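Local coordinates for protein flower-specific defensin (Nicotiana alata, PDB 4AAZ) that defends the plant as a secreted, disulfide-rich peptide with antifungal activity and retards the growth of certain lepidopteran insect pests, at residues N8-P11 with G12-T16; I15-P18 with P19-A23. All coordinates share one frame; numbering follows the deposited sequence.

Interaction 1. Residues N8-P11 with G12-T16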
loop_
_atom_site.group_PDB
_atom_site.type_symbol
_atom_site.label_atom_id
_atom_site.label_comp_id
_atom_site.label_asym_id
_atom_site.label_seq_id
_atom_site.Cartn_x
_atom_site.Cartn_y
_atom_site.Cartn_z
ATOM N N ASN A 8 2.393 6.750 1.738
ATOM C CA ASN A 8 2.403 8.113 2.265
ATOM C C ASN A 8 1.258 8.980 1.790
ATOM O O ASN A 8 1.009 10.028 2.362
ATOM C CB ASN A 8 3.731 8.761 1.931
ATOM C CG ASN A 8 4.887 8.095 2.663
ATOM O OD1 ASN A 8 4.802 7.867 3.859
ATOM N ND2 ASN A 8 5.972 7.781 1.952
ATOM N N THR A 9 0.591 8.562 0.724
ATOM C CA THR A 9 -0.478 9.341 0.114
ATOM C C THR A 9 -1.873 8.745 0.203
ATOM O O THR A 9 -2.843 9.410 -0.115
ATOM C CB THR A 9 -0.182 9.653 -1.383
ATOM O OG1 THR A 9 -0.362 8.489 -2.216
ATOM C CG2 THR A 9 1.192 10.222 -1.557
ATOM N N PHE A 10 -2.003 7.480 0.580
ATOM C CA PHE A 10 -3.340 6.882 0.670
ATOM C C PHE A 10 -4.100 7.446 1.862
ATOM O O PHE A 10 -3.590 7.406 2.981
ATOM C CB PHE A 10 -3.233 5.365 0.835
ATOM C CG PHE A 10 -4.545 4.668 1.013
ATOM C CD1 PHE A 10 -5.352 4.374 -0.072
ATOM C CD2 PHE A 10 -4.964 4.280 2.266
ATOM C CE1 PHE A 10 -6.553 3.732 0.099
ATOM C CE2 PHE A 10 -6.147 3.637 2.445
ATOM C CZ PHE A 10 -6.956 3.347 1.364
ATOM N N PRO A 11 -5.336 7.911 1.662
ATOM C CA PRO A 11 -6.084 8.481 2.793
ATOM C C PRO A 11 -6.956 7.476 3.538
ATOM O O PRO A 11 -7.684 6.703 2.897
ATOM C CB PRO A 11 -7.014 9.525 2.132
ATOM C CG PRO A 11 -6.693 9.510 0.689
ATOM C CD PRO A 11 -5.949 8.233 0.378
ATOM N N GLY A 12 -6.897 7.469 4.861
ATOM C CA GLY A 12 -7.839 6.705 5.643
ATOM C C GLY A 12 -7.484 5.238 5.842
ATOM O O GLY A 12 -6.390 4.800 5.531
ATOM N N ILE A 13 -8.432 4.470 6.360
ATOM C CA ILE A 13 -8.178 3.052 6.573
ATOM C C ILE A 13 -8.319 2.266 5.278
ATOM O O ILE A 13 -9.078 2.613 4.365
ATOM C CB ILE A 13 -9.021 2.402 7.666
ATOM C CG1 ILE A 13 -10.483 2.459 7.325
ATOM C CG2 ILE A 13 -8.717 3.020 9.028
ATOM C CD1 ILE A 13 -11.337 1.550 8.248
ATOM N N CYS A 14 -7.517 1.221 5.186
ATOM C CA CYS A 14 -7.430 0.388 3.998
ATOM C C CYS A 14 -8.416 -0.762 4.154
ATOM O O CYS A 14 -8.242 -1.630 5.026
ATOM C CB CYS A 14 -6.007 -0.128 3.850
ATOM S SG CYS A 14 -5.637 -0.776 2.205
ATOM N N ILE A 15 -9.442 -0.772 3.311
ATOM C CA ILE A 15 -10.437 -1.848 3.309
ATOM C C ILE A 15 -10.412 -2.596 1.992
ATOM O O ILE A 15 -10.388 -3.823 1.986
ATOM C CB ILE A 15 -11.867 -1.322 3.592
ATOM C CG1 ILE A 15 -11.922 -0.686 4.990
ATOM C CG2 ILE A 15 -12.901 -2.425 3.451
ATOM C CD1 ILE A 15 -11.627 -1.646 6.147
ATOM N N THR A 16 -10.403 -1.892 0.864
ATOM C CA THR A 16 -10.315 -2.560 -0.432
ATOM C C THR A 16 -9.019 -2.195 -1.141
ATOM O O THR A 16 -8.475 -1.092 -0.992
ATOM C CB THR A 16 -11.502 -2.248 -1.353
ATOM O OG1 THR A 16 -11.463 -0.869 -1.730
ATOM C CG2 THR A 16 -12.804 -2.598 -0.692
HETATM O O HOH W 1 -3.842 5.704 5.150
HETATM O O HOH W 2 -9.767 4.855 3.065
#

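Interaction 2. Residues I15-P18 with P19-A23. With EDO (1,2-ethanediol), chain C.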
loop_
_atom_site.group_PDB
_atom_site.type_symbol
_atom_site.label_atom_id
_atom_site.label_comp_id
_atom_site.label_asym_id
_atom_site.label_seq_id
_atom_site.Cartn_x
_atom_site.Cartn_y
_atom_site.Cartn_z
ATOM N N ILE A 15 -9.442 -0.772 3.311
ATOM C CA ILE A 15 -10.437 -1.848 3.309
ATOM C C ILE A 15 -10.412 -2.596 1.992
ATOM O O ILE A 15 -10.388 -3.823 1.986
ATOM C CB ILE A 15 -11.867 -1.322 3.592
ATOM C CG1 ILE A 15 -11.922 -0.686 4.990
ATOM C CG2 ILE A 15 -12.901 -2.425 3.451
ATOM C CD1 ILE A 15 -11.627 -1.646 6.147
ATOM N N THR A 16 -10.403 -1.892 0.864
ATOM C CA THR A 16 -10.315 -2.560 -0.432
ATOM C C THR A 16 -9.019 -2.195 -1.141
ATOM O O THR A 16 -8.475 -1.092 -0.992
ATOM C CB THR A 16 -11.502 -2.248 -1.353
ATOM O OG1 THR A 16 -11.463 -0.869 -1.730
ATOM C CG2 THR A 16 -12.804 -2.598 -0.692
ATOM N N LYS A 17 -8.521 -3.151 -1.909
ATOM C CA LYS A 17 -7.237 -3.025 -2.582
ATOM C C LYS A 17 -7.130 -1.893 -3.621
ATOM O O LYS A 17 -6.117 -1.183 -3.645
ATOM C CB LYS A 17 -6.856 -4.330 -3.265
ATOM C CG LYS A 17 -5.441 -4.320 -3.852
ATOM C CD LYS A 17 -5.135 -5.603 -4.595
ATOM C CE LYS A 17 -3.701 -5.695 -5.024
ATOM N NZ LYS A 17 -2.786 -5.858 -3.858
ATOM N N PRO A 18 -8.129 -1.734 -4.509
ATOM C CA PRO A 18 -7.851 -0.843 -5.662
ATOM C C PRO A 18 -7.303 0.560 -5.347
ATOM O O PRO A 18 -6.316 0.957 -5.975
ATOM C CB PRO A 18 -9.205 -0.787 -6.386
ATOM C CG PRO A 18 -9.759 -2.167 -6.123
ATOM C CD PRO A 18 -9.395 -2.463 -4.684
ATOM N N PRO A 19 -7.893 1.317 -4.412
ATOM C CA PRO A 19 -7.348 2.658 -4.179
ATOM C C PRO A 19 -5.977 2.639 -3.509
ATOM O O PRO A 19 -5.198 3.585 -3.643
ATOM C CB PRO A 19 -8.393 3.305 -3.279
ATOM C CG PRO A 19 -9.036 2.176 -2.575
ATOM C CD PRO A 19 -9.110 1.077 -3.622
ATOM N N CYS A 20 -5.691 1.585 -2.744
ATOM C CA CYS A 20 -4.405 1.438 -2.079
ATOM C C CYS A 20 -3.313 1.078 -3.097
ATOM O O CYS A 20 -2.242 1.688 -3.135
ATOM C CB CYS A 20 -4.515 0.365 -0.991
ATOM S SG CYS A 20 -2.920 -0.113 -0.261
ATOM N N ARG A 21 -3.576 0.087 -3.941
ATOM C CA ARG A 21 -2.663 -0.205 -5.031
ATOM C C ARG A 21 -2.409 1.028 -5.894
ATOM O O ARG A 21 -1.267 1.314 -6.266
ATOM C CB ARG A 21 -3.210 -1.360 -5.882
ATOM C CG ARG A 21 -2.401 -1.594 -7.166
ATOM C CD ARG A 21 -2.705 -2.869 -7.921
ATOM N NE ARG A 21 -4.132 -3.027 -8.117
ATOM C CZ ARG A 21 -4.769 -4.189 -8.232
ATOM N NH1 ARG A 21 -4.098 -5.342 -8.237
ATOM N NH2 ARG A 21 -6.092 -4.201 -8.318
ATOM N N LYS A 22 -3.459 1.774 -6.196
ATOM C CA LYS A 22 -3.294 2.957 -7.031
ATOM C C LYS A 22 -2.363 3.955 -6.352
ATOM O O LYS A 22 -1.455 4.485 -6.982
ATOM C CB LYS A 22 -4.656 3.577 -7.344
ATOM C CG LYS A 22 -4.606 4.823 -8.241
ATOM C CD LYS A 22 -6.001 5.381 -8.454
ATOM C CE LYS A 22 -6.317 6.495 -7.517
ATOM N NZ LYS A 22 -5.597 7.735 -7.948
ATOM N N ALA A 23 -2.586 4.234 -5.074
ATOM C CA ALA A 23 -1.716 5.152 -4.346
ATOM C C ALA A 23 -0.284 4.682 -4.357
ATOM O O ALA A 23 0.637 5.443 -4.605
ATOM C CB ALA A 23 -2.232 5.298 -2.907
HETATM C C1 EDO C . -1.541 -8.222 -8.483
HETATM O O1 EDO C . -1.089 -8.185 -9.866
HETATM C C2 EDO C . -0.800 -7.187 -7.643
HETATM O O2 EDO C . -1.239 -5.885 -8.012
HETATM O O HOH W 3 -5.524 -0.448 -8.225
#

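Interaction 1. Residues N8-P11 with G12-T16
In the loop that leads from the first strand to the helix of this plant defensin, a cysteine-stabilised alpha-beta fold, the ring of Phe10 lies against the chain that follows it, ending beside Cys14. CG of Phe10 stands anti to the backbone N (chi1 177°), which carries the ring forward along the course of the loop until its CE2 and CZ corner meets Gly12, Ile13 and Cys14. Phe10 CE2 comes within 3.3 Å of Gly12 O, which approaches obliquely, whereas Ile13 O lies near the ring plane at the edge, 3.7 Å from the same carbon. Across the loop, Phe10 CE2 also touches CB of Cys14 at 4.0 Å. No direct hydrogen bond spans the bend; two waters do the work instead. One donates to the carbonyl oxygens of both Phe10 and Gly12, the other to those of Pro11 and Ile13, linking alternate carbonyls through the turn. At the phi of Gly12 (84°) a side chain would run into Pro11 O. The ring also touches Pro19 and Ala23 of helix 17-26 and Cys41 of strand 41-46, while Cys14 is disulfide-bonded to Cys34. SG of Cys14 makes an oblique sulfur-aromatic contact with Phe10, 4.9 Å from the ring centroid and 32° off the ring normal.

Interaction 2. Residues I15-P18 with P19-A23
Lys17 and Arg21, one helical turn apart in the first part of helix 17-26, run their side chains obliquely past each other, the aliphatic part of the lysine chain lying over one face of the guanidinium group. CD and CE of Lys17 supply the contact: CE is 3.3 Å from Arg21 NH1, and CD sits above the plane but offset toward its rim. Arg21 leaves the helix extended and then bends at chi3 (49°), bringing its flat end beside the lysine chain. Lys17 stays extended as far as CE, and its last bend (chi4 69°) turns NZ aside, to 4.6 Å from Arg21 NH1. These like charges probably coexist more easily because NZ forms a salt bridge with Asp31 and a hydrogen bond to Gly32 O. At the guanidinium edge, Arg21 NH1 donates to O2 of a 1,2-ethanediol (2.9 Å), probably from the crystallisation liquor, while NE donates to a water, which in turn donates to Pro18 O.

Beneath these chains the backbone is helical. Arg21 N donates to Lys17 O in a nearly straight bond of 2.9 Å, and Lys22 N to Pro18 O at 3.0 Å, so the Pro18 carbonyl serves both an amide and a water. The two proline rings lie side by side and point the same way; the short 3.3 Å between Pro18 CB and Pro19 CD comes with the peptide link that joins them directly. Thr16 crosses Pro19 at about a right angle, its OG1 3.6 Å from Pro19 CD. Within the fold, the side chains of Lys17 and Arg21 touch His33 and Asp31 of strand 31-34, respectively; Pro19 rests on Phe10 of the preceding loop, and the Cys20–Cys41 disulfide pins this first part of the helix to strand 41-46.

From the N terminus, the chain leaves strand 2-6, rounds the loop of interaction 1 and enters helix 17-26, whose first turns form interaction 2. Both contacts are local: the first closes a short bend, the second a helical turn. They follow in series, neither enclosing the other, and share Ile15 and Thr16 at the join. The loop also folds back on the helix, with Cys14 SG 3.6 Å from Cys20 CB and Phe10 CD1 3.7 Å from Pro19 O. Cys14 pairs with Cys34 and Cys20 with Cys41, so disulfides anchor the loop to strand 31-34 and the helix to strand 41-46 of the antiparallel sheet.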